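Local coordinates for conserved hypothetical protein (Agrobacterium tumefaciens, PDB 2FEX) that is of unknown function but belongs to the DJ-1/PfpI family, whose members include chaperones, glyoxalases and proteases built on a shared alpha/beta core, at residues C101-L113 with T119-Y132. Residues are numbered along the deposited sequence; the frame is centred on the assembly and turned at random. Where two conformers were deposited one is given.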
loop_
_atom_site.group_PDB
_atom_site.type_symbol
_atom_site.label_atom_id
_atom_site.label_comp_id
_atom_site.label_asym_id
_atom_site.label_seq_id
_atom_site.Cartn_x
_atom_site.Cartn_y
_atom_site.Cartn_z
ATOM N N CYS A 101 12.448 5.425 -0.854
ATOM C CA CYS A 101 12.127 6.345 -1.954
ATOM C C CYS A 101 12.673 7.770 -1.612
ATOM O O CYS A 101 13.854 7.913 -1.184
ATOM C CB CYS A 101 10.580 6.313 -2.185
ATOM S SG CYS A 101 9.927 7.092 -3.690
ATOM N N ALA A 102 11.838 8.815 -1.761
ATOM C CA ALA A 102 12.353 10.183 -1.455
ATOM C C ALA A 102 12.824 10.293 -0.016
ATOM O O ALA A 102 13.740 11.107 0.312
ATOM C CB ALA A 102 11.292 11.275 -1.778
ATOM N N ALA A 103 12.217 9.479 0.867
ATOM C CA ALA A 103 12.653 9.515 2.282
ATOM C C ALA A 103 14.056 8.942 2.479
ATOM O O ALA A 103 14.731 9.295 3.450
ATOM C CB ALA A 103 11.604 8.807 3.203
ATOM N N ALA A 104 14.466 8.028 1.604
ATOM C CA ALA A 104 15.859 7.539 1.697
ATOM C C ALA A 104 16.834 8.669 1.409
ATOM O O ALA A 104 17.838 8.789 2.093
ATOM C CB ALA A 104 16.121 6.359 0.714
ATOM N N SER A 105 16.547 9.506 0.418
ATOM C CA SER A 105 17.451 10.638 0.128
ATOM C C SER A 105 17.375 11.671 1.270
ATOM O O SER A 105 18.393 12.248 1.637
ATOM C CB SER A 105 17.066 11.262 -1.215
ATOM O OG SER A 105 17.304 10.294 -2.268
ATOM N N ALA A 106 16.184 11.876 1.826
ATOM C CA ALA A 106 16.096 12.741 2.995
ATOM C C ALA A 106 16.969 12.233 4.153
ATOM O O ALA A 106 17.650 13.059 4.818
ATOM C CB ALA A 106 14.614 12.911 3.417
ATOM N N LEU A 107 17.005 10.897 4.389
ATOM C CA LEU A 107 17.915 10.343 5.404
ATOM C C LEU A 107 19.370 10.654 5.047
ATOM O O LEU A 107 20.147 11.010 5.910
ATOM C CB LEU A 107 17.760 8.834 5.522
ATOM C CG LEU A 107 16.477 8.368 6.195
ATOM C CD1 LEU A 107 16.605 6.868 6.349
ATOM C CD2 LEU A 107 16.307 9.032 7.629
ATOM N N GLY A 108 19.725 10.533 3.767
ATOM C CA GLY A 108 21.084 10.931 3.362
ATOM C C GLY A 108 21.382 12.372 3.782
ATOM O O GLY A 108 22.497 12.711 4.155
ATOM N N GLY A 109 20.368 13.235 3.746
ATOM C CA GLY A 109 20.560 14.668 4.111
ATOM C C GLY A 109 20.791 14.907 5.615
ATOM O O GLY A 109 21.299 15.966 6.009
ATOM N N THR A 110 20.450 13.909 6.441
ATOM C CA THR A 110 20.782 13.940 7.886
ATOM C C THR A 110 22.196 13.491 8.204
ATOM O O THR A 110 22.625 13.589 9.382
ATOM C CB THR A 110 19.830 13.040 8.733
ATOM O OG1 THR A 110 20.154 11.642 8.492
ATOM C CG2 THR A 110 18.345 13.381 8.440
ATOM N N GLY A 111 22.910 12.950 7.201
ATOM C CA GLY A 111 24.250 12.381 7.418
ATOM C C GLY A 111 24.265 10.902 7.810
ATOM O O GLY A 111 25.358 10.288 7.854
ATOM N N VAL A 112 23.086 10.312 8.079
ATOM C CA VAL A 112 23.023 8.949 8.607
ATOM C C VAL A 112 23.491 7.877 7.596
ATOM O O VAL A 112 23.767 6.720 7.957
ATOM C CB VAL A 112 21.603 8.646 9.146
ATOM C CG1 VAL A 112 20.595 8.391 8.001
ATOM C CG2 VAL A 112 21.648 7.508 10.118
ATOM N N LEU A 113 23.534 8.249 6.308
ATOM C CA LEU A 113 24.003 7.275 5.296
ATOM C C LEU A 113 25.515 7.390 5.027
ATOM O O LEU A 113 26.020 6.745 4.127
ATOM C CB LEU A 113 23.227 7.434 3.982
ATOM C CG LEU A 113 21.724 7.421 4.120
ATOM C CD1 LEU A 113 21.015 7.505 2.735
ATOM C CD2 LEU A 113 21.281 6.178 4.920
ATOM N N THR A 119 20.950 2.203 -0.184
ATOM C CA THR A 119 20.553 2.419 -1.553
ATOM C C THR A 119 19.473 3.527 -1.531
ATOM O O THR A 119 19.336 4.271 -0.529
ATOM C CB THR A 119 20.067 1.116 -2.228
ATOM O OG1 THR A 119 19.915 1.298 -3.655
ATOM C CG2 THR A 119 18.743 0.602 -1.574
ATOM N N GLY A 120 18.804 3.686 -2.666
ATOM C CA GLY A 120 17.838 4.807 -2.804
ATOM C C GLY A 120 17.204 4.672 -4.171
ATOM O O GLY A 120 17.364 3.633 -4.893
ATOM N N ASN A 121 16.508 5.721 -4.586
ATOM C CA ASN A 121 15.942 5.686 -5.946
ATOM C C ASN A 121 17.030 5.780 -7.000
ATOM O O ASN A 121 16.878 5.196 -8.101
ATOM C CB ASN A 121 14.972 6.846 -6.126
ATOM C CG ASN A 121 13.670 6.606 -5.407
ATOM O OD1 ASN A 121 13.290 5.448 -5.159
ATOM N ND2 ASN A 121 12.975 7.714 -5.043
ATOM N N ALA A 122 18.086 6.521 -6.666
ATOM C CA ALA A 122 19.278 6.681 -7.514
ATOM C C ALA A 122 20.370 7.365 -6.692
ATOM O O ALA A 122 20.049 8.134 -5.744
ATOM C CB ALA A 122 18.932 7.597 -8.699
ATOM N N LEU A 123 21.627 7.144 -7.082
ATOM C CA LEU A 123 22.718 7.822 -6.365
ATOM C C LEU A 123 22.513 9.358 -6.480
ATOM O O LEU A 123 22.727 10.102 -5.515
ATOM C CB LEU A 123 24.085 7.441 -6.954
ATOM C CG LEU A 123 25.312 8.176 -6.397
ATOM C CD1 LEU A 123 25.441 8.094 -4.913
ATOM C CD2 LEU A 123 26.538 7.575 -7.094
ATOM N N ALA A 124 22.070 9.812 -7.664
ATOM C CA ALA A 124 21.927 11.282 -7.893
ATOM C C ALA A 124 20.839 11.893 -6.974
ATOM O O ALA A 124 20.937 13.077 -6.563
ATOM C CB ALA A 124 21.589 11.555 -9.339
ATOM N N SER A 125 19.812 11.099 -6.645
ATOM C CA SER A 125 18.784 11.502 -5.667
ATOM C C SER A 125 19.405 11.799 -4.305
ATOM O O SER A 125 19.060 12.809 -3.675
ATOM C CB SER A 125 17.669 10.458 -5.554
ATOM O OG SER A 125 17.048 10.254 -6.810
ATOM N N HIS A 126 20.347 10.952 -3.866
ATOM C CA HIS A 126 21.020 11.213 -2.588
ATOM C C HIS A 126 21.942 12.434 -2.677
ATOM O O HIS A 126 22.027 13.250 -1.763
ATOM C CB HIS A 126 21.816 9.966 -2.147
ATOM C CG HIS A 126 20.933 8.849 -1.614
ATOM N ND1 HIS A 126 19.556 8.845 -1.739
ATOM C CD2 HIS A 126 21.259 7.683 -0.994
ATOM C CE1 HIS A 126 19.061 7.745 -1.176
ATOM N NE2 HIS A 126 20.080 7.002 -0.746
ATOM N N LYS A 127 22.625 12.544 -3.806
ATOM C CA LYS A 127 23.624 13.608 -4.019
ATOM C C LYS A 127 22.980 14.983 -4.094
ATOM O O LYS A 127 23.696 16.003 -3.968
ATOM C CB LYS A 127 24.510 13.304 -5.271
ATOM C CG LYS A 127 25.477 12.119 -4.978
ATOM C CD LYS A 127 26.414 11.763 -6.155
ATOM C CE LYS A 127 27.307 12.914 -6.563
ATOM N NZ LYS A 127 28.414 13.157 -5.616
ATOM N N ALA A 128 21.664 15.028 -4.306
ATOM C CA ALA A 128 20.921 16.342 -4.314
ATOM C C ALA A 128 21.005 17.000 -2.928
ATOM O O ALA A 128 20.817 18.219 -2.816
ATOM C CB ALA A 128 19.519 16.153 -4.706
ATOM N N TYR A 129 21.286 16.193 -1.894
ATOM C CA TYR A 129 21.492 16.711 -0.511
ATOM C C TYR A 129 22.988 16.940 -0.194
ATOM O O TYR A 129 23.776 15.980 -0.114
ATOM C CB TYR A 129 20.923 15.660 0.481
ATOM C CG TYR A 129 19.418 15.590 0.470
ATOM C CD1 TYR A 129 18.675 16.295 1.426
ATOM C CD2 TYR A 129 18.730 14.852 -0.509
ATOM C CE1 TYR A 129 17.273 16.252 1.413
ATOM C CE2 TYR A 129 17.314 14.808 -0.548
ATOM C CZ TYR A 129 16.602 15.519 0.443
ATOM O OH TYR A 129 15.232 15.489 0.405
ATOM N N PRO A 130 23.413 18.211 0.032
ATOM C CA PRO A 130 24.848 18.460 0.293
ATOM C C PRO A 130 25.441 17.746 1.495
ATOM O O PRO A 130 26.633 17.439 1.515
ATOM C CB PRO A 130 24.939 20.001 0.496
ATOM C CG PRO A 130 23.640 20.514 0.258
ATOM C CD PRO A 130 22.607 19.431 0.010
ATOM N N ALA A 131 24.612 17.419 2.489
ATOM C CA ALA A 131 25.105 16.686 3.658
ATOM C C ALA A 131 25.385 15.210 3.385
ATOM O O ALA A 131 25.967 14.538 4.232
ATOM C CB ALA A 131 24.114 16.857 4.899
ATOM N N TYR A 132 24.922 14.698 2.230
ATOM C CA TYR A 132 25.122 13.277 1.943
ATOM C C TYR A 132 26.565 13.064 1.531
ATOM O O TYR A 132 26.995 13.564 0.501
ATOM C CB TYR A 132 24.213 12.879 0.796
ATOM C CG TYR A 132 24.509 11.504 0.279
ATOM C CD1 TYR A 132 24.177 10.376 1.028
ATOM C CD2 TYR A 132 25.083 11.342 -0.997
ATOM C CE1 TYR A 132 24.432 9.081 0.525
ATOM C CE2 TYR A 132 25.344 10.063 -1.539
ATOM C CZ TYR A 132 25.016 8.931 -0.771
ATOM O OH TYR A 132 25.260 7.695 -1.331
HETATM O O HOH W 1 16.106 7.807 -2.740
HETATM O O HOH W 2 14.162 13.494 -1.026
HETATM O O HOH W 3 20.946 12.104 0.540
#
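T119 O and the CB of A104 meet at the start of the contact, 4.0 Å apart. G120 CA also approaches A104 CB, and the ring of H126 lies close beside G120. N121 reaches C101. Its ND2 donates to C101 SG at 3.4 Å; the bond is nearly straight, and the sulfur lies in the amide plane. The same amide is held at its other end, where OD1 takes the backbone N of G155. A water joins N121 N, C101 O and S105 OG.

S125 sets its CB against S105 OG. H126 is the central polar link. S105 OG is hydrogen-bonded to H126 ND1 at 2.7 Å, at the ring edge and in its plane. H126 NE2 donates to T119 O at 2.8 Å, from above the carbonyl plane. Bonds at both nitrogens fix the rotation of the ring. L113 CD1 packs 3.6 Å from H126 NE2, with the two side chains crossing at about a right angle.

Y129 lies along helix 102-109. S105 O lies 3.4 Å above the plane of the Y129 ring, offset toward the rim, and A106 CA makes a CH-pi contact. With CG beside the backbone N (chi1 -71°), the ring passes close to G109, whose CA is 3.7 Å from Y129 CD1. A131 CB touches G109 O. Y132 places its CE1 edge against L113 CB, while H126 CB covers the centre of one face.

C101 precedes helix 102-109 in a strained backbone (phi 62°, psi -131°), after strand 96-100. This is consistent with the nucleophile elbow of the DJ-1/PfpI fold.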